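Local structure of probable Rab-related GTPase (Acanthamoeba polyphaga mimivirus, 5XC3) at residues Ile8-Ser13 / Ile59-Gly64; Val84-Thr89 / Val116-Ile121; Thr111-Val116 / Asp143-Phe148. The protein probably acts as a Rab-type small GTPase, binding and hydrolysing GTP, and may be involved in protein transport. One frame throughout, in Å; residues are numbered along the deposited sequence. Where two conformers were deposited one is given.

Contact 1. Residues Ile8-Ser13 / Ile59-Gly64; sequences IILIGS and IWDTAG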
# COMPACT_ATOMS: atom_id res chain seq x y z
N ILE A 8 -2.05 7.65 -5.35
CA ILE A 8 -1.99 6.55 -4.39
C ILE A 8 -0.55 6.08 -4.34
O ILE A 8 0.02 5.74 -5.37
CB ILE A 8 -2.87 5.37 -4.85
CG1 ILE A 8 -4.24 5.86 -5.31
CG2 ILE A 8 -2.98 4.34 -3.75
CD1 ILE A 8 -5.01 6.52 -4.22
N ILE A 9 0.03 6.03 -3.14
CA ILE A 9 1.42 5.59 -3.01
C ILE A 9 1.51 4.31 -2.20
O ILE A 9 0.66 4.03 -1.34
CB ILE A 9 2.35 6.66 -2.38
CG1 ILE A 9 2.01 6.83 -0.90
CG2 ILE A 9 2.23 7.97 -3.14
CD1 ILE A 9 2.88 7.85 -0.16
N LEU A 10 2.54 3.53 -2.48
CA LEU A 10 2.91 2.34 -1.72
C LEU A 10 4.15 2.67 -0.90
O LEU A 10 5.15 3.17 -1.44
CB LEU A 10 3.30 1.20 -2.67
CG LEU A 10 2.27 0.30 -3.35
CD1 LEU A 10 1.65 -0.74 -2.42
CD2 LEU A 10 1.20 1.14 -4.05
N ILE A 11 4.11 2.38 0.40
CA ILE A 11 5.31 2.45 1.23
C ILE A 11 5.36 1.21 2.11
O ILE A 11 4.40 0.45 2.20
CB ILE A 11 5.40 3.74 2.07
CG1 ILE A 11 4.26 3.82 3.08
CG2 ILE A 11 5.44 4.97 1.15
CD1 ILE A 11 4.28 5.11 3.92
N GLY A 12 6.50 1.02 2.75
CA GLY A 12 6.77 -0.20 3.49
C GLY A 12 8.19 -0.66 3.23
O GLY A 12 8.83 -0.29 2.25
N SER A 13 8.67 -1.54 4.11
CA SER A 13 10.07 -1.94 4.04
C SER A 13 10.35 -2.81 2.81
O SER A 13 9.45 -3.30 2.12
CB SER A 13 10.47 -2.63 5.34
OG SER A 13 10.16 -1.78 6.42
N ILE A 59 -0.66 5.60 -9.54
CA ILE A 59 -0.08 4.69 -8.56
C ILE A 59 1.43 4.87 -8.54
O ILE A 59 2.10 4.70 -9.57
CB ILE A 59 -0.47 3.23 -8.86
CG1 ILE A 59 -2.00 3.07 -8.79
CG2 ILE A 59 0.26 2.28 -7.92
CD1 ILE A 59 -2.52 1.79 -9.38
N TRP A 60 1.96 5.23 -7.37
CA TRP A 60 3.39 5.38 -7.15
C TRP A 60 3.91 4.17 -6.39
O TRP A 60 3.32 3.75 -5.39
CB TRP A 60 3.67 6.63 -6.33
CG TRP A 60 3.42 7.92 -7.08
CD1 TRP A 60 2.23 8.35 -7.60
CD2 TRP A 60 4.39 8.92 -7.38
NE1 TRP A 60 2.41 9.58 -8.20
CE2 TRP A 60 3.72 9.95 -8.09
CE3 TRP A 60 5.76 9.06 -7.12
CZ2 TRP A 60 4.38 11.09 -8.53
CZ3 TRP A 60 6.40 10.20 -7.56
CH2 TRP A 60 5.71 11.19 -8.27
N ASP A 61 5.03 3.64 -6.87
CA ASP A 61 5.74 2.53 -6.24
C ASP A 61 7.21 2.92 -6.15
O ASP A 61 7.71 3.72 -6.94
CB ASP A 61 5.54 1.25 -7.07
CG ASP A 61 6.15 0.01 -6.40
OD1 ASP A 61 6.24 -0.03 -5.15
OD2 ASP A 61 6.51 -0.92 -7.15
N THR A 62 7.90 2.38 -5.15
CA THR A 62 9.30 2.71 -5.00
C THR A 62 10.15 1.96 -6.02
O THR A 62 9.72 0.97 -6.63
CB THR A 62 9.82 2.37 -3.60
OG1 THR A 62 9.99 0.95 -3.49
CG2 THR A 62 8.88 2.86 -2.51
N ALA A 63 11.38 2.44 -6.19
CA ALA A 63 12.39 1.78 -7.01
C ALA A 63 13.47 1.15 -6.15
O ALA A 63 14.63 1.04 -6.57
CB ALA A 63 12.99 2.76 -8.02
N GLY A 64 13.12 0.75 -4.93
CA GLY A 64 14.06 0.16 -4.00
C GLY A 64 14.65 1.11 -2.98
O GLY A 64 15.39 0.66 -2.09
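With chi1 at 70°, I9 places CG1 between its backbone N and carbonyl carbon and leaves CG2 beside the N, where CG2 meets CB of W60 at 3.7 Å. L10 CG, anti to the carbonyl carbon (chi1 -82°), turns its branch toward strand 54-60; CD2 lies 4.1 Å from I59 CG2, and L10 and I59 lie abreast. Beta-branched I9 and I59 suit an extended backbone, and W60, on the same sheet face as I9, carries its indole away from the contact to K7, a cation-pi partner. Two backbone bonds hold the parallel strands. W60 N gives its hydrogen to I8 O at 2.8 Å, almost straight (172°), and L10 N reaches W60 O at 3.0 Å. Beyond them the strands part into the nucleotide-binding loops of a Ras-like P-loop GTPase: residues 8-13 lead into the P-loop, where G12 has backbone angles that crowd a CB, and 61-64 read D-T-A-G, the DxxG motif. D61 OD1 faces L10 CB at 4.0 Å, while OD2 bonds S19 OG and the side chain lies about 4 Å from the magnesium ion. An aspartate thus suits a place beside both a cation and a hydroxyl. T62 lays its methyl CG2 3.9 Å from L10 O, a carbonyl that also accepts from Y75 OH, and T62 OG1 bonds E66.

Contact 2. Residues Val84-Thr89 / Val116-Ile121; sequences VVFDVT and VVANKI. With GDP (guanosine-5'-diphosphate), chain B.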
# COMPACT_ATOMS: atom_id res chain seq x y z
N VAL A 84 0.32 1.02 3.21
CA VAL A 84 1.51 0.75 4.01
C VAL A 84 1.60 -0.76 4.16
O VAL A 84 0.81 -1.37 4.89
CB VAL A 84 1.44 1.44 5.38
CG1 VAL A 84 2.77 1.24 6.13
CG2 VAL A 84 1.10 2.92 5.24
N VAL A 85 2.54 -1.37 3.48
CA VAL A 85 2.59 -2.83 3.36
C VAL A 85 3.64 -3.37 4.31
O VAL A 85 4.72 -2.80 4.47
CB VAL A 85 2.93 -3.22 1.91
CG1 VAL A 85 2.91 -4.75 1.73
CG2 VAL A 85 1.96 -2.56 0.92
N PHE A 86 3.32 -4.50 4.94
CA PHE A 86 4.33 -5.28 5.66
C PHE A 86 4.13 -6.75 5.33
O PHE A 86 3.18 -7.14 4.65
CB PHE A 86 4.37 -4.98 7.17
CG PHE A 86 3.22 -5.58 7.95
CD1 PHE A 86 1.99 -4.92 8.03
CD2 PHE A 86 3.38 -6.81 8.59
CE1 PHE A 86 0.93 -5.48 8.73
CE2 PHE A 86 2.32 -7.36 9.30
CZ PHE A 86 1.10 -6.71 9.37
N ASP A 87 5.06 -7.58 5.81
CA ASP A 87 5.09 -9.01 5.53
C ASP A 87 4.81 -9.71 6.86
O ASP A 87 5.55 -9.51 7.83
CB ASP A 87 6.48 -9.33 4.98
CG ASP A 87 6.80 -10.83 4.87
OD1 ASP A 87 6.05 -11.69 5.36
OD2 ASP A 87 7.87 -11.11 4.28
N VAL A 88 3.74 -10.51 6.90
CA VAL A 88 3.31 -11.16 8.14
C VAL A 88 4.38 -12.06 8.74
O VAL A 88 4.37 -12.30 9.96
CB VAL A 88 1.95 -11.90 8.01
CG1 VAL A 88 0.84 -10.92 7.65
CG2 VAL A 88 2.05 -13.02 6.98
N THR A 89 5.31 -12.56 7.93
CA THR A 89 6.37 -13.43 8.43
C THR A 89 7.63 -12.67 8.83
O THR A 89 8.58 -13.30 9.30
CB THR A 89 6.71 -14.50 7.38
OG1 THR A 89 7.37 -13.88 6.27
CG2 THR A 89 5.45 -15.21 6.90
N VAL A 116 -3.16 -0.19 6.03
CA VAL A 116 -2.06 -1.11 6.29
C VAL A 116 -2.40 -2.45 5.66
O VAL A 116 -3.50 -2.98 5.85
CB VAL A 116 -1.83 -1.27 7.80
CG1 VAL A 116 -0.77 -2.33 8.07
CG2 VAL A 116 -1.44 0.06 8.42
N VAL A 117 -1.47 -2.99 4.88
CA VAL A 117 -1.66 -4.26 4.20
C VAL A 117 -0.76 -5.30 4.86
O VAL A 117 0.46 -5.21 4.77
CB VAL A 117 -1.38 -4.16 2.70
CG1 VAL A 117 -1.58 -5.51 2.05
CG2 VAL A 117 -2.27 -3.10 2.06
N ALA A 118 -1.37 -6.30 5.49
CA ALA A 118 -0.62 -7.42 6.06
C ALA A 118 -0.49 -8.46 4.96
O ALA A 118 -1.42 -9.23 4.69
CB ALA A 118 -1.35 -7.96 7.29
N ASN A 119 0.67 -8.49 4.30
CA ASN A 119 0.87 -9.25 3.08
C ASN A 119 1.56 -10.59 3.35
O ASN A 119 2.16 -10.82 4.41
CB ASN A 119 1.69 -8.43 2.07
CG ASN A 119 1.58 -8.97 0.65
OD1 ASN A 119 0.54 -9.48 0.25
ND2 ASN A 119 2.66 -8.86 -0.11
N LYS A 120 1.46 -11.47 2.35
CA LYS A 120 2.07 -12.80 2.29
C LYS A 120 1.31 -13.84 3.11
O LYS A 120 1.91 -14.79 3.62
CB LYS A 120 3.58 -12.80 2.62
CG LYS A 120 4.40 -11.79 1.82
CD LYS A 120 5.87 -12.14 1.77
CE LYS A 120 6.66 -10.99 1.13
NZ LYS A 120 8.12 -11.33 1.01
N ILE A 121 -0.02 -13.70 3.20
CA ILE A 121 -0.83 -14.65 3.95
C ILE A 121 -0.86 -16.03 3.32
O ILE A 121 -1.39 -16.96 3.94
CB ILE A 121 -2.25 -14.12 4.22
CG1 ILE A 121 -3.03 -13.99 2.92
CG2 ILE A 121 -2.17 -12.78 4.96
CD1 ILE A 121 -4.44 -13.45 3.08
PB GDP B . 8.89 -4.85 -2.52
O1B GDP B . 8.09 -4.52 -1.31
O2B GDP B . 8.48 -4.12 -3.80
O3B GDP B . 10.37 -4.73 -2.24
O3A GDP B . 8.59 -6.43 -2.74
PA GDP B . 8.48 -7.26 -4.09
O1A GDP B . 7.13 -7.05 -4.73
O2A GDP B . 9.64 -6.96 -5.00
O5' GDP B . 8.51 -8.77 -3.54
C5' GDP B . 9.71 -9.28 -2.95
C4' GDP B . 9.64 -10.80 -3.10
O4' GDP B . 8.55 -11.31 -2.32
C3' GDP B . 9.38 -11.23 -4.53
O3' GDP B . 10.09 -12.47 -4.73
C2' GDP B . 7.90 -11.50 -4.56
O2' GDP B . 7.46 -12.40 -5.59
C1' GDP B . 7.68 -12.04 -3.16
N9 GDP B . 6.28 -11.78 -2.78
C8 GDP B . 5.54 -10.67 -3.04
N7 GDP B . 4.29 -10.81 -2.53
C5 GDP B . 4.22 -12.04 -1.96
C6 GDP B . 3.19 -12.82 -1.25
O6 GDP B . 2.04 -12.38 -1.06
N1 GDP B . 3.54 -14.04 -0.81
C2 GDP B . 4.78 -14.54 -0.99
N2 GDP B . 5.06 -15.79 -0.52
N3 GDP B . 5.77 -13.89 -1.62
C4 GDP B . 5.54 -12.65 -2.11
O HOH W 1 9.11 -13.18 3.26
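Strands 84-87 and 116-119 run parallel, their axes 4.5 Å apart at closest approach and crossing at -23°, and backbone bonds from V117 N to V84 O, F86 N to V117 O, N119 N to F86 O and V88 N to N119 O zip them together. F86 turns CG between its own N and carbonyl carbon (chi1 74°), which swings the ring across the neighbouring strand. One ring face takes the CA of A118 in a CH-pi contact, 4.0 Å from the centroid, while V116 CG1 meets the ring edge 3.6 Å from CE1. Small A118 lets the ring come so near: F86 CZ is 3.4 Å from A118 CB. On the sheet face opposite F86 and A118, V85 CG2 and V117 CB lie 4.1 Å apart. At the strand ends D87 OD2 makes a salt bridge to K120 NZ at 3.3 Å, whose hydrogen bond is weak and which a water also spans. OD1 accepts T89 N in an Asx turn, and T89 OG1, a second donor, reaches it from the same side of the carboxylate plane. N119 and K120 begin the NKxD guanine-binding motif. The long chain of K120 lies over the face of the guanine, CG 3.5 Å from GDP C6; its NZ also bonds G15 O and, weakly, O4' of the ribose. N119 ND2 donates to V16 O, tying the motif to the P-loop. Strand 81-87, helix 91-107 and strand 113-119 form a beta-alpha-beta unit whose helix packs on V84 and F86; outside it, helix 18-27 backs V85, V117 and N119, and strand 145-148 continues the sheet.

Contact 3. Residues Thr111-Val116 / Asp143-Phe148; sequences TYYILV and DCDYVF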
# COMPACT_ATOMS: atom_id res chain seq x y z
N THR A 111 -3.36 13.19 2.90
CA THR A 111 -3.81 11.80 2.81
C THR A 111 -5.19 11.65 3.44
O THR A 111 -5.41 11.98 4.61
CB THR A 111 -2.81 10.88 3.50
OG1 THR A 111 -1.48 11.29 3.17
CG2 THR A 111 -3.01 9.45 3.01
N TYR A 112 -6.13 11.14 2.64
CA TYR A 112 -7.49 10.91 3.10
C TYR A 112 -7.66 9.52 3.70
O TYR A 112 -8.52 9.33 4.57
CB TYR A 112 -8.44 11.07 1.92
CG TYR A 112 -9.90 10.97 2.23
CD1 TYR A 112 -10.56 12.03 2.84
CD2 TYR A 112 -10.64 9.85 1.87
CE1 TYR A 112 -11.91 11.96 3.11
CE2 TYR A 112 -11.99 9.77 2.14
CZ TYR A 112 -12.62 10.83 2.76
OH TYR A 112 -13.97 10.77 3.04
N TYR A 113 -6.89 8.53 3.24
CA TYR A 113 -7.09 7.15 3.68
C TYR A 113 -5.74 6.45 3.70
O TYR A 113 -5.04 6.43 2.68
CB TYR A 113 -8.05 6.44 2.72
CG TYR A 113 -8.40 5.01 3.09
CD1 TYR A 113 -8.90 4.69 4.35
CD2 TYR A 113 -8.29 3.99 2.15
CE1 TYR A 113 -9.24 3.37 4.67
CE2 TYR A 113 -8.62 2.68 2.46
CZ TYR A 113 -9.11 2.38 3.71
OH TYR A 113 -9.45 1.06 4.00
N ILE A 114 -5.39 5.88 4.85
CA ILE A 114 -4.19 5.07 5.04
C ILE A 114 -4.64 3.65 5.34
O ILE A 114 -5.37 3.41 6.30
CB ILE A 114 -3.34 5.61 6.20
CG1 ILE A 114 -2.87 7.02 5.87
CG2 ILE A 114 -2.14 4.71 6.47
CD1 ILE A 114 -2.23 7.76 7.06
N LEU A 115 -4.18 2.69 4.52
CA LEU A 115 -4.53 1.28 4.66
C LEU A 115 -3.27 0.45 4.86
O LEU A 115 -2.41 0.38 3.98
CB LEU A 115 -5.30 0.81 3.42
CG LEU A 115 -5.77 -0.65 3.42
CD1 LEU A 115 -6.73 -0.91 4.57
CD2 LEU A 115 -6.44 -1.00 2.10
N VAL A 116 -3.16 -0.19 6.03
CA VAL A 116 -2.06 -1.11 6.29
C VAL A 116 -2.40 -2.45 5.66
O VAL A 116 -3.50 -2.98 5.85
CB VAL A 116 -1.83 -1.27 7.80
CG1 VAL A 116 -0.77 -2.33 8.07
CG2 VAL A 116 -1.44 0.06 8.42
N ASP A 143 -4.91 5.45 14.00
CA ASP A 143 -5.91 6.05 13.10
C ASP A 143 -5.70 5.63 11.64
O ASP A 143 -5.57 6.45 10.73
CB ASP A 143 -5.95 7.57 13.25
CG ASP A 143 -7.18 8.19 12.60
OD1 ASP A 143 -8.27 7.59 12.71
OD2 ASP A 143 -7.05 9.26 11.97
N CYS A 144 -5.69 4.32 11.42
CA CYS A 144 -5.63 3.79 10.07
C CYS A 144 -6.44 2.50 10.00
O CYS A 144 -6.96 2.02 11.01
CB CYS A 144 -4.19 3.61 9.59
SG CYS A 144 -3.24 2.54 10.65
N ASP A 145 -6.58 1.98 8.79
CA ASP A 145 -7.31 0.75 8.52
C ASP A 145 -6.30 -0.36 8.21
O ASP A 145 -5.11 -0.10 8.03
CB ASP A 145 -8.26 0.97 7.34
CG ASP A 145 -9.42 -0.02 7.30
OD1 ASP A 145 -9.50 -0.89 8.20
OD2 ASP A 145 -10.24 0.07 6.36
N TYR A 146 -6.79 -1.60 8.14
CA TYR A 146 -5.92 -2.72 7.78
C TYR A 146 -6.69 -3.75 6.96
O TYR A 146 -7.92 -3.81 7.00
CB TYR A 146 -5.27 -3.38 9.01
CG TYR A 146 -6.22 -4.24 9.80
CD1 TYR A 146 -7.11 -3.67 10.71
CD2 TYR A 146 -6.24 -5.62 9.65
CE1 TYR A 146 -7.99 -4.45 11.44
CE2 TYR A 146 -7.12 -6.41 10.37
CZ TYR A 146 -7.99 -5.81 11.26
OH TYR A 146 -8.87 -6.60 11.97
N VAL A 147 -5.93 -4.56 6.22
CA VAL A 147 -6.44 -5.73 5.51
C VAL A 147 -5.34 -6.77 5.46
O VAL A 147 -4.16 -6.44 5.54
CB VAL A 147 -6.86 -5.45 4.05
CG1 VAL A 147 -8.12 -4.66 4.00
CG2 VAL A 147 -5.72 -4.74 3.30
N PHE A 148 -5.73 -8.02 5.25
CA PHE A 148 -4.80 -9.10 4.97
C PHE A 148 -4.81 -9.38 3.48
O PHE A 148 -5.86 -9.32 2.83
CB PHE A 148 -5.23 -10.37 5.71
CG PHE A 148 -5.02 -10.29 7.19
CD1 PHE A 148 -3.80 -10.61 7.75
CD2 PHE A 148 -6.05 -9.89 8.03
CE1 PHE A 148 -3.60 -10.53 9.11
CE2 PHE A 148 -5.86 -9.81 9.40
CZ PHE A 148 -4.63 -10.13 9.94
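D145 OD2 has two partners: Y113 OH donates to it at 2.7 Å, and K163 NZ adds a salt bridge. The tyrosine comes to the anti side of OD2, 25° out of the carboxylate plane, with ring and carboxylate planes turned 63° apart. A tyrosine suits this place because its ring spans from one strand to the next and delivers a hydroxyl at the end. Y146 N gives a 2.8 Å bond to D145 OD1 from above the same plane, which further limits the carboxylate's rotation, and K163 would be expected to favour the ionised carboxylate of D145. On the same sheet face L115 lies alongside D145, with CD1 3.7 Å from D145 CB, and meets V147 at about a right angle, CD2 to CG2 4.0 Å. C144, just before the strand, points toward its neighbour and makes apolar contacts: its SG, set between the backbone N and carbonyl carbon (chi1 57°), touches V116 CG2 at 3.8 Å, and its CB packs on I114 CG2. Cysteine is slim enough to fit between these branched neighbours. The parallel ladder is made by D145 N to I114 O, V116 N to D145 O and V147 N to V116 O, the last 2.9 Å. Strand 145-148 is the outermost on this side of the six-stranded sheet of the Ras-like fold, joined to strand 113-119 by a crossover through helix 132-141. That helix packs on C144 and Y146, helix 91-107 meets I114 and C144, and helix 154-168 covers Y113 and V147.

In the fold
From the N terminus, contact 1 is the first to close, bringing strand 54-60 back beside strand 6-11 after a loop that holds helix 18-27 and strand 43-48. Contact 2 opens only afterwards and closes round helix 91-107. Contact 3 opens at residue 111, before contact 2 is complete, and closes round helix 132-141, so these two cross and share V116. Strand 113-119 therefore serves both. Contacts 1 and 2 meet where I11 O faces V85 N, a probable hydrogen bond between neighbouring strands. Contact 1 joins 54-60 to 6-11, contacts 2 and 3 join 81-87, 113-119 and 145-148, and the I11-V85 link unites the two groups into one parallel run, with P-loop, DxxG and NKxD segments leaving its nucleotide-facing end.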